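Local coordinates for protein nitroalkane oxidase (Podospora anserina, PDB 3MKH) that oxidises nitroalkanes to aldehydes or ketones with FAD and molecular oxygen, releasing nitrite and hydrogen peroxide, at residues Asp346-Val357 and Arg406-Lys416. Numbering follows the deposited sequence.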
ATOM      1  N   ASP A 346     -12.347  27.199   6.126  1.00 29.16           N
ATOM      2  CA  ASP A 346     -12.498  25.982   5.331  1.00 27.13           C
ATOM      3  C   ASP A 346     -11.155  25.456   4.824  1.00 28.45           C
ATOM      4  O   ASP A 346     -10.926  24.255   4.804  1.00 23.88           O
ATOM      5  CB  ASP A 346     -13.396  26.220   4.108  1.00 26.60           C
ATOM      6  CG  ASP A 346     -14.870  26.269   4.450  1.00 37.97           C
ATOM      7  OD1 ASP A 346     -15.260  25.768   5.534  1.00 34.26           O
ATOM      8  OD2 ASP A 346     -15.641  26.811   3.618  1.00 35.49           O
ATOM      9  N   ALA A 347     -10.285  26.350   4.369  1.00 26.11           N
ATOM     10  CA  ALA A 347      -8.958  25.931   3.908  1.00 26.95           C
ATOM     11  C   ALA A 347      -8.083  25.440   5.056  1.00 26.82           C
ATOM     12  O   ALA A 347      -7.347  24.455   4.917  1.00 22.89           O
ATOM     13  CB  ALA A 347      -8.265  27.055   3.170  1.00 28.11           C
ATOM     14  N   ARG A 348      -8.146  26.133   6.188  1.00 24.70           N
ATOM     15  CA  ARG A 348      -7.318  25.766   7.337  1.00 23.68           C
ATOM     16  C   ARG A 348      -7.748  24.405   7.857  1.00 22.86           C
ATOM     17  O   ARG A 348      -6.934  23.534   8.188  1.00 24.23           O
ATOM     18  CB  ARG A 348      -7.494  26.806   8.433  1.00 25.32           C
ATOM     19  CG  ARG A 348      -7.033  28.210   8.030  1.00 26.37           C
ATOM     20  CD  ARG A 348      -7.394  29.211   9.128  1.00 25.94           C
ATOM     21  NE  ARG A 348      -7.055  30.581   8.774  1.00 32.75           N
ATOM     22  CZ  ARG A 348      -6.740  31.516   9.668  1.00 38.17           C
ATOM     23  NH1 ARG A 348      -6.714  31.208  10.962  1.00 31.26           N
ATOM     24  NH2 ARG A 348      -6.444  32.755   9.272  1.00 39.88           N
ATOM     25  N   ARG A 349      -9.058  24.264   7.931  1.00 23.91           N
ATOM     26  CA  ARG A 349      -9.732  23.076   8.402  1.00 27.52           C
ATOM     27  C   ARG A 349      -9.302  21.841   7.622  1.00 25.64           C
ATOM     28  O   ARG A 349      -9.106  20.767   8.194  1.00 24.23           O
ATOM     29  CB  ARG A 349     -11.219  23.326   8.199  1.00 28.38           C
ATOM     30  CG  ARG A 349     -12.087  22.192   8.483  1.00 36.63           C
ATOM     31  CD  ARG A 349     -13.422  22.710   8.926  1.00 35.55           C
ATOM     32  NE  ARG A 349     -14.083  21.600   9.559  1.00 36.97           N
ATOM     33  CZ  ARG A 349     -14.962  20.836   8.945  1.00 40.90           C
ATOM     34  NH1 ARG A 349     -15.312  21.108   7.692  1.00 30.48           N
ATOM     35  NH2 ARG A 349     -15.503  19.821   9.600  1.00 40.41           N
ATOM     36  N   GLU A 350      -9.169  21.989   6.306  1.00 22.36           N
ATOM     37  CA  GLU A 350      -8.737  20.869   5.472  1.00 21.73           C
ATOM     38  C   GLU A 350      -7.392  20.285   5.911  1.00 22.16           C
ATOM     39  O   GLU A 350      -7.188  19.068   5.852  1.00 21.13           O
ATOM     40  CB  GLU A 350      -8.654  21.265   3.983  1.00 22.04           C
ATOM     41  CG  GLU A 350      -8.541  20.032   3.072  1.00 22.69           C
ATOM     42  CD  GLU A 350      -8.077  20.348   1.647  1.00 32.08           C
ATOM     43  OE1 GLU A 350      -7.214  21.234   1.475  1.00 30.02           O
ATOM     44  OE2 GLU A 350      -8.566  19.687   0.697  1.00 31.74           O
ATOM     45  N   LEU A 351      -6.470  21.150   6.335  1.00 22.74           N
ATOM     46  CA  LEU A 351      -5.157  20.682   6.777  1.00 19.47           C
ATOM     47  C   LEU A 351      -5.232  19.941   8.112  1.00 22.65           C
ATOM     48  O   LEU A 351      -4.514  18.967   8.314  1.00 23.12           O
ATOM     49  CB  LEU A 351      -4.162  21.842   6.877  1.00 22.30           C
ATOM     50  CG  LEU A 351      -3.804  22.529   5.548  1.00 26.45           C
ATOM     51  CD1 LEU A 351      -2.676  23.545   5.762  1.00 25.70           C
ATOM     52  CD2 LEU A 351      -3.423  21.515   4.478  1.00 26.42           C
ATOM     53  N   ALA A 352      -6.083  20.409   9.023  1.00 22.47           N
ATOM     54  CA  ALA A 352      -6.270  19.707  10.292  1.00 20.17           C
ATOM     55  C   ALA A 352      -6.775  18.291  10.028  1.00 20.61           C
ATOM     56  O   ALA A 352      -6.218  17.338  10.540  1.00 20.88           O
ATOM     57  CB  ALA A 352      -7.245  20.456  11.197  1.00 21.79           C
ATOM     58  N   LEU A 353      -7.841  18.173   9.243  1.00 20.04           N
ATOM     59  CA  LEU A 353      -8.360  16.871   8.816  1.00 20.43           C
ATOM     60  C   LEU A 353      -7.288  16.000   8.158  1.00 23.67           C
ATOM     61  O   LEU A 353      -7.185  14.791   8.434  1.00 22.82           O
ATOM     62  CB  LEU A 353      -9.522  17.058   7.846  1.00 20.95           C
ATOM     63  CG  LEU A 353     -10.730  17.806   8.414  1.00 28.55           C
ATOM     64  CD1 LEU A 353     -11.628  18.327   7.286  1.00 27.01           C
ATOM     65  CD2 LEU A 353     -11.496  16.894   9.343  1.00 27.11           C
ATOM     66  N   ALA A 354      -6.487  16.605   7.288  1.00 19.93           N
ATOM     67  CA  ALA A 354      -5.404  15.867   6.628  1.00 21.57           C
ATOM     68  C   ALA A 354      -4.396  15.290   7.622  1.00 20.52           C
ATOM     69  O   ALA A 354      -3.973  14.123   7.491  1.00 21.59           O
ATOM     70  CB  ALA A 354      -4.688  16.758   5.601  1.00 21.02           C
ATOM     71  N   ALA A 355      -3.992  16.095   8.607  1.00 19.31           N
ATOM     72  CA  ALA A 355      -3.003  15.627   9.575  1.00 19.92           C
ATOM     73  C   ALA A 355      -3.587  14.442  10.329  1.00 21.71           C
ATOM     74  O   ALA A 355      -2.916  13.435  10.524  1.00 20.42           O
ATOM     75  CB  ALA A 355      -2.593  16.737  10.566  1.00 20.59           C
ATOM     76  N   LYS A 356      -4.842  14.573  10.750  1.00 19.84           N
ATOM     77  CA  LYS A 356      -5.512  13.497  11.487  1.00 23.42           C
ATOM     78  C   LYS A 356      -5.511  12.211  10.655  1.00 20.41           C
ATOM     79  O   LYS A 356      -5.099  11.157  11.125  1.00 20.22           O
ATOM     80  CB  LYS A 356      -6.945  13.899  11.853  1.00 20.05           C
ATOM     81  CG  LYS A 356      -7.581  13.106  13.004  1.00 22.29           C
ATOM     82  CD  LYS A 356      -8.054  11.703  12.595  1.00 22.39           C
ATOM     83  CE  LYS A 356      -9.093  11.160  13.608  1.00 23.00           C
ATOM     84  NZ  LYS A 356      -9.555   9.758  13.273  1.00 22.74           N
ATOM     85  N   VAL A 357      -5.968  12.300   9.413  1.00 21.72           N
ATOM     86  CA  VAL A 357      -6.061  11.111   8.581  1.00 19.86           C
ATOM     87  C   VAL A 357      -4.687  10.535   8.242  1.00 22.10           C
ATOM     88  O   VAL A 357      -4.476   9.331   8.330  1.00 20.24           O
ATOM     89  CB  VAL A 357      -6.853  11.383   7.285  1.00 22.84           C
ATOM     90  CG1 VAL A 357      -6.807  10.159   6.364  1.00 20.29           C
ATOM     91  CG2 VAL A 357      -8.287  11.765   7.627  1.00 20.36           C
ATOM     92  N   ARG A 406     -14.182  11.933   9.106  1.00 26.24           N
ATOM     93  CA  ARG A 406     -13.114  12.790   8.586  1.00 24.50           C
ATOM     94  C   ARG A 406     -13.096  12.868   7.040  1.00 27.71           C
ATOM     95  O   ARG A 406     -13.051  13.969   6.480  1.00 26.65           O
ATOM     96  CB  ARG A 406     -11.744  12.407   9.166  1.00 23.35           C
ATOM     97  CG  ARG A 406     -11.667  12.399  10.703  1.00 23.83           C
ATOM     98  CD  ARG A 406     -12.306  13.634  11.351  1.00 25.59           C
ATOM     99  NE  ARG A 406     -11.801  13.820  12.719  1.00 27.99           N
ATOM    100  CZ  ARG A 406     -11.666  14.997  13.331  1.00 27.20           C
ATOM    101  NH1 ARG A 406     -12.017  16.126  12.717  1.00 28.40           N
ATOM    102  NH2 ARG A 406     -11.171  15.044  14.566  1.00 26.75           N
ATOM    103  N   ARG A 407     -13.141  11.736   6.341  1.00 22.62           N
ATOM    104  CA  ARG A 407     -13.147  11.806   4.874  1.00 27.19           C
ATOM    105  C   ARG A 407     -14.433  12.430   4.285  1.00 28.08           C
ATOM    106  O   ARG A 407     -14.390  13.015   3.202  1.00 27.67           O
ATOM    107  CB  ARG A 407     -12.840  10.454   4.222  1.00 27.80           C
ATOM    108  CG  ARG A 407     -11.398   9.969   4.434  1.00 25.46           C
ATOM    109  CD  ARG A 407     -11.071   8.732   3.547  1.00 32.00           C
ATOM    110  NE  ARG A 407      -9.666   8.352   3.692  1.00 30.96           N
ATOM    111  CZ  ARG A 407      -9.220   7.491   4.602  1.00 31.79           C
ATOM    112  NH1 ARG A 407     -10.071   6.874   5.420  1.00 28.34           N
ATOM    113  NH2 ARG A 407      -7.928   7.230   4.678  1.00 29.39           N
ATOM    114  N   ARG A 408     -15.566  12.282   4.976  1.00 28.27           N
ATOM    115  CA  ARG A 408     -16.824  12.922   4.557  1.00 28.66           C
ATOM    116  C   ARG A 408     -16.711  14.438   4.684  1.00 26.75           C
ATOM    117  O   ARG A 408     -17.278  15.177   3.888  1.00 27.06           O
ATOM    118  CB  ARG A 408     -18.019  12.454   5.396  1.00 27.86           C
ATOM    119  CG  ARG A 408     -18.370  10.982   5.279  1.00 31.90           C
ATOM    120  CD  ARG A 408     -18.264  10.493   3.846  1.00 35.23           C
ATOM    121  NE  ARG A 408     -17.255   9.451   3.776  1.00 35.25           N
ATOM    122  CZ  ARG A 408     -16.367   9.304   2.799  1.00 33.15           C
ATOM    123  NH1 ARG A 408     -16.347  10.130   1.759  1.00 29.54           N
ATOM    124  NH2 ARG A 408     -15.489   8.308   2.876  1.00 32.04           N
ATOM    125  N   HIS A 409     -16.011  14.909   5.711  1.00 25.72           N
ATOM    126  CA  HIS A 409     -15.771  16.340   5.817  1.00 27.53           C
ATOM    127  C   HIS A 409     -14.870  16.838   4.677  1.00 26.94           C
ATOM    128  O   HIS A 409     -15.186  17.831   4.035  1.00 23.52           O
ATOM    129  CB  HIS A 409     -15.219  16.704   7.193  1.00 27.95           C
ATOM    130  CG  HIS A 409     -16.253  16.656   8.275  1.00 31.57           C
ATOM    131  ND1 HIS A 409     -16.650  17.774   8.976  1.00 37.06           N
ATOM    132  CD2 HIS A 409     -16.995  15.630   8.755  1.00 36.69           C
ATOM    133  CE1 HIS A 409     -17.576  17.435   9.856  1.00 41.86           C
ATOM    134  NE2 HIS A 409     -17.806  16.140   9.739  1.00 35.83           N
ATOM    135  N   LEU A 410     -13.776  16.129   4.403  1.00 25.78           N
ATOM    136  CA  LEU A 410     -12.920  16.482   3.269  1.00 24.94           C
ATOM    137  C   LEU A 410     -13.736  16.534   1.966  1.00 27.61           C
ATOM    138  O   LEU A 410     -13.595  17.454   1.163  1.00 25.61           O
ATOM    139  CB  LEU A 410     -11.766  15.484   3.154  1.00 24.93           C
ATOM    140  CG  LEU A 410     -10.752  15.598   4.296  1.00 25.23           C
ATOM    141  CD1 LEU A 410      -9.753  14.425   4.298  1.00 23.63           C
ATOM    142  CD2 LEU A 410     -10.017  16.943   4.226  1.00 25.01           C
ATOM    143  N   GLN A 411     -14.603  15.549   1.774  1.00 26.56           N
ATOM    144  CA  GLN A 411     -15.484  15.524   0.602  1.00 27.82           C
ATOM    145  C   GLN A 411     -16.392  16.766   0.503  1.00 30.11           C
ATOM    146  O   GLN A 411     -16.508  17.366  -0.565  1.00 29.00           O
ATOM    147  CB  GLN A 411     -16.308  14.230   0.603  1.00 29.54           C
ATOM    148  CG  GLN A 411     -17.335  14.096  -0.520  1.00 26.47           C
ATOM    149  CD  GLN A 411     -18.084  12.763  -0.475  1.00 34.19           C
ATOM    150  OE1 GLN A 411     -18.656  12.334  -1.480  1.00 34.49           O
ATOM    151  NE2 GLN A 411     -18.093  12.109   0.691  1.00 27.01           N
ATOM    152  N   GLN A 412     -17.032  17.153   1.606  1.00 29.14           N
ATOM    153  CA  GLN A 412     -17.879  18.353   1.607  1.00 29.67           C
ATOM    154  C   GLN A 412     -17.099  19.646   1.350  1.00 28.27           C
ATOM    155  O   GLN A 412     -17.604  20.563   0.701  1.00 29.54           O
ATOM    156  CB  GLN A 412     -18.679  18.460   2.907  1.00 27.72           C
ATOM    157  CG  GLN A 412     -19.661  17.310   3.079  1.00 34.02           C
ATOM    158  CD  GLN A 412     -20.630  17.191   1.902  1.00 42.13           C
ATOM    159  OE1 GLN A 412     -21.133  18.199   1.391  1.00 45.25           O
ATOM    160  NE2 GLN A 412     -20.899  15.955   1.472  1.00 43.88           N
ATOM    161  N   LEU A 413     -15.872  19.719   1.855  1.00 25.38           N
ATOM    162  CA  LEU A 413     -15.011  20.873   1.583  1.00 26.51           C
ATOM    163  C   LEU A 413     -14.728  21.022   0.089  1.00 27.07           C
ATOM    164  O   LEU A 413     -14.919  22.100  -0.474  1.00 27.93           O
ATOM    165  CB  LEU A 413     -13.700  20.778   2.364  1.00 25.59           C
ATOM    166  CG  LEU A 413     -13.859  20.991   3.874  1.00 27.86           C
ATOM    167  CD1 LEU A 413     -12.580  20.620   4.662  1.00 23.15           C
ATOM    168  CD2 LEU A 413     -14.283  22.434   4.155  1.00 30.39           C
ATOM    169  N   MET A 414     -14.268  19.946  -0.545  1.00 28.56           N
ATOM    170  CA  MET A 414     -13.941  19.968  -1.973  1.00 28.14           C
ATOM    171  C   MET A 414     -15.172  20.312  -2.828  1.00 33.06           C
ATOM    172  O   MET A 414     -15.048  20.910  -3.896  1.00 29.89           O
ATOM    173  CB  MET A 414     -13.336  18.627  -2.420  1.00 29.67           C
ATOM    174  CG  MET A 414     -11.948  18.320  -1.851  1.00 22.69           C
ATOM    175  SD  MET A 414     -11.178  16.846  -2.581  1.00 27.79           S
ATOM    176  CE  MET A 414     -12.309  15.582  -1.978  1.00 30.57           C
ATOM    177  N   LEU A 415     -16.358  19.954  -2.342  1.00 29.54           N
ATOM    178  CA  LEU A 415     -17.602  20.211  -3.063  1.00 30.65           C
ATOM    179  C   LEU A 415     -18.023  21.674  -3.107  1.00 32.99           C
ATOM    180  O   LEU A 415     -18.786  22.073  -3.986  1.00 35.85           O
ATOM    181  CB  LEU A 415     -18.743  19.375  -2.466  1.00 32.99           C
ATOM    182  CG  LEU A 415     -18.956  17.963  -3.010  1.00 36.03           C
ATOM    183  CD1 LEU A 415     -19.775  17.111  -2.023  1.00 33.94           C
ATOM    184  CD2 LEU A 415     -19.620  17.999  -4.374  1.00 35.68           C
ATOM    185  N   LYS A 416     -17.561  22.474  -2.152  1.00 32.79           N
ATOM    186  CA  LYS A 416     -17.938  23.880  -2.122  1.00 32.21           C
ATOM    187  C   LYS A 416     -17.372  24.611  -3.330  1.00 35.56           C
ATOM    188  O   LYS A 416     -16.231  24.375  -3.720  1.00 32.71           O
ATOM    189  CB  LYS A 416     -17.447  24.572  -0.841  1.00 33.84           C
ATOM    190  CG  LYS A 416     -18.111  24.085   0.444  1.00 35.09           C
ATOM    191  CD  LYS A 416     -17.815  25.034   1.592  1.00 34.04           C
ATOM    192  CE  LYS A 416     -18.432  24.534   2.888  1.00 41.05           C
ATOM    193  NZ  LYS A 416     -18.496  25.629   3.909  1.00 42.97           N
TER
HETATM  194  O   HOH W   1     -16.798  19.674   5.791  1.00 31.89           O
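Leu353 and Leu413 meet tip to tip, CD1 of one lying 3.6 Å from CD1 of the other. Each is a knob in the opposing helix. Leu353 sits among Arg406, His409, Leu410 and Leu413; Leu413 fills the hole formed by Asp346, Arg349, Glu350 and Leu353. Leu410 slides past Leu353 and lays its CD2 on Glu350 CG at 3.6 Å. The helices run nearly antiparallel, at 151°, with their axes 10.0 Å apart.

Polar groups border this core. Arg349 has CG anti to its backbone N (chi1 174°) and an extended chain, which carries the guanidinium across to His409. Its NH2 is placed 2.4 Å from His409 ND1, at the ring edge; so short a hydrogen bond is doubtful in its exact length. Its NH1 donates a hydrogen bond to a water, which donates in turn to His409 O. Asp271 forms a salt bridge with Arg349 NE. Lys416 NZ forms a salt bridge with Asp346 OD2, 3.1 Å away, on the syn side and 24° out of the carboxylate plane. With an alanine here in place of Asp346, Lys416 would probably lose its carboxylate partner and Leu413 CD2 part of its cover.

At the other end, Leu353 CD2 lies 3.5 Å from Arg406 NH1. Lys356 CE approaches the same guanidinium obliquely, while its NZ bonds to the carbonyls of Leu395, Phe398 and Gly400. Arg406 NH2 forms a salt bridge with Asp399, the inferred proton acceptor. This packing within the C-terminal helical domain of the acyl-CoA dehydrogenase fold is consistent with Arg406 being held between the leucine core and Asp399.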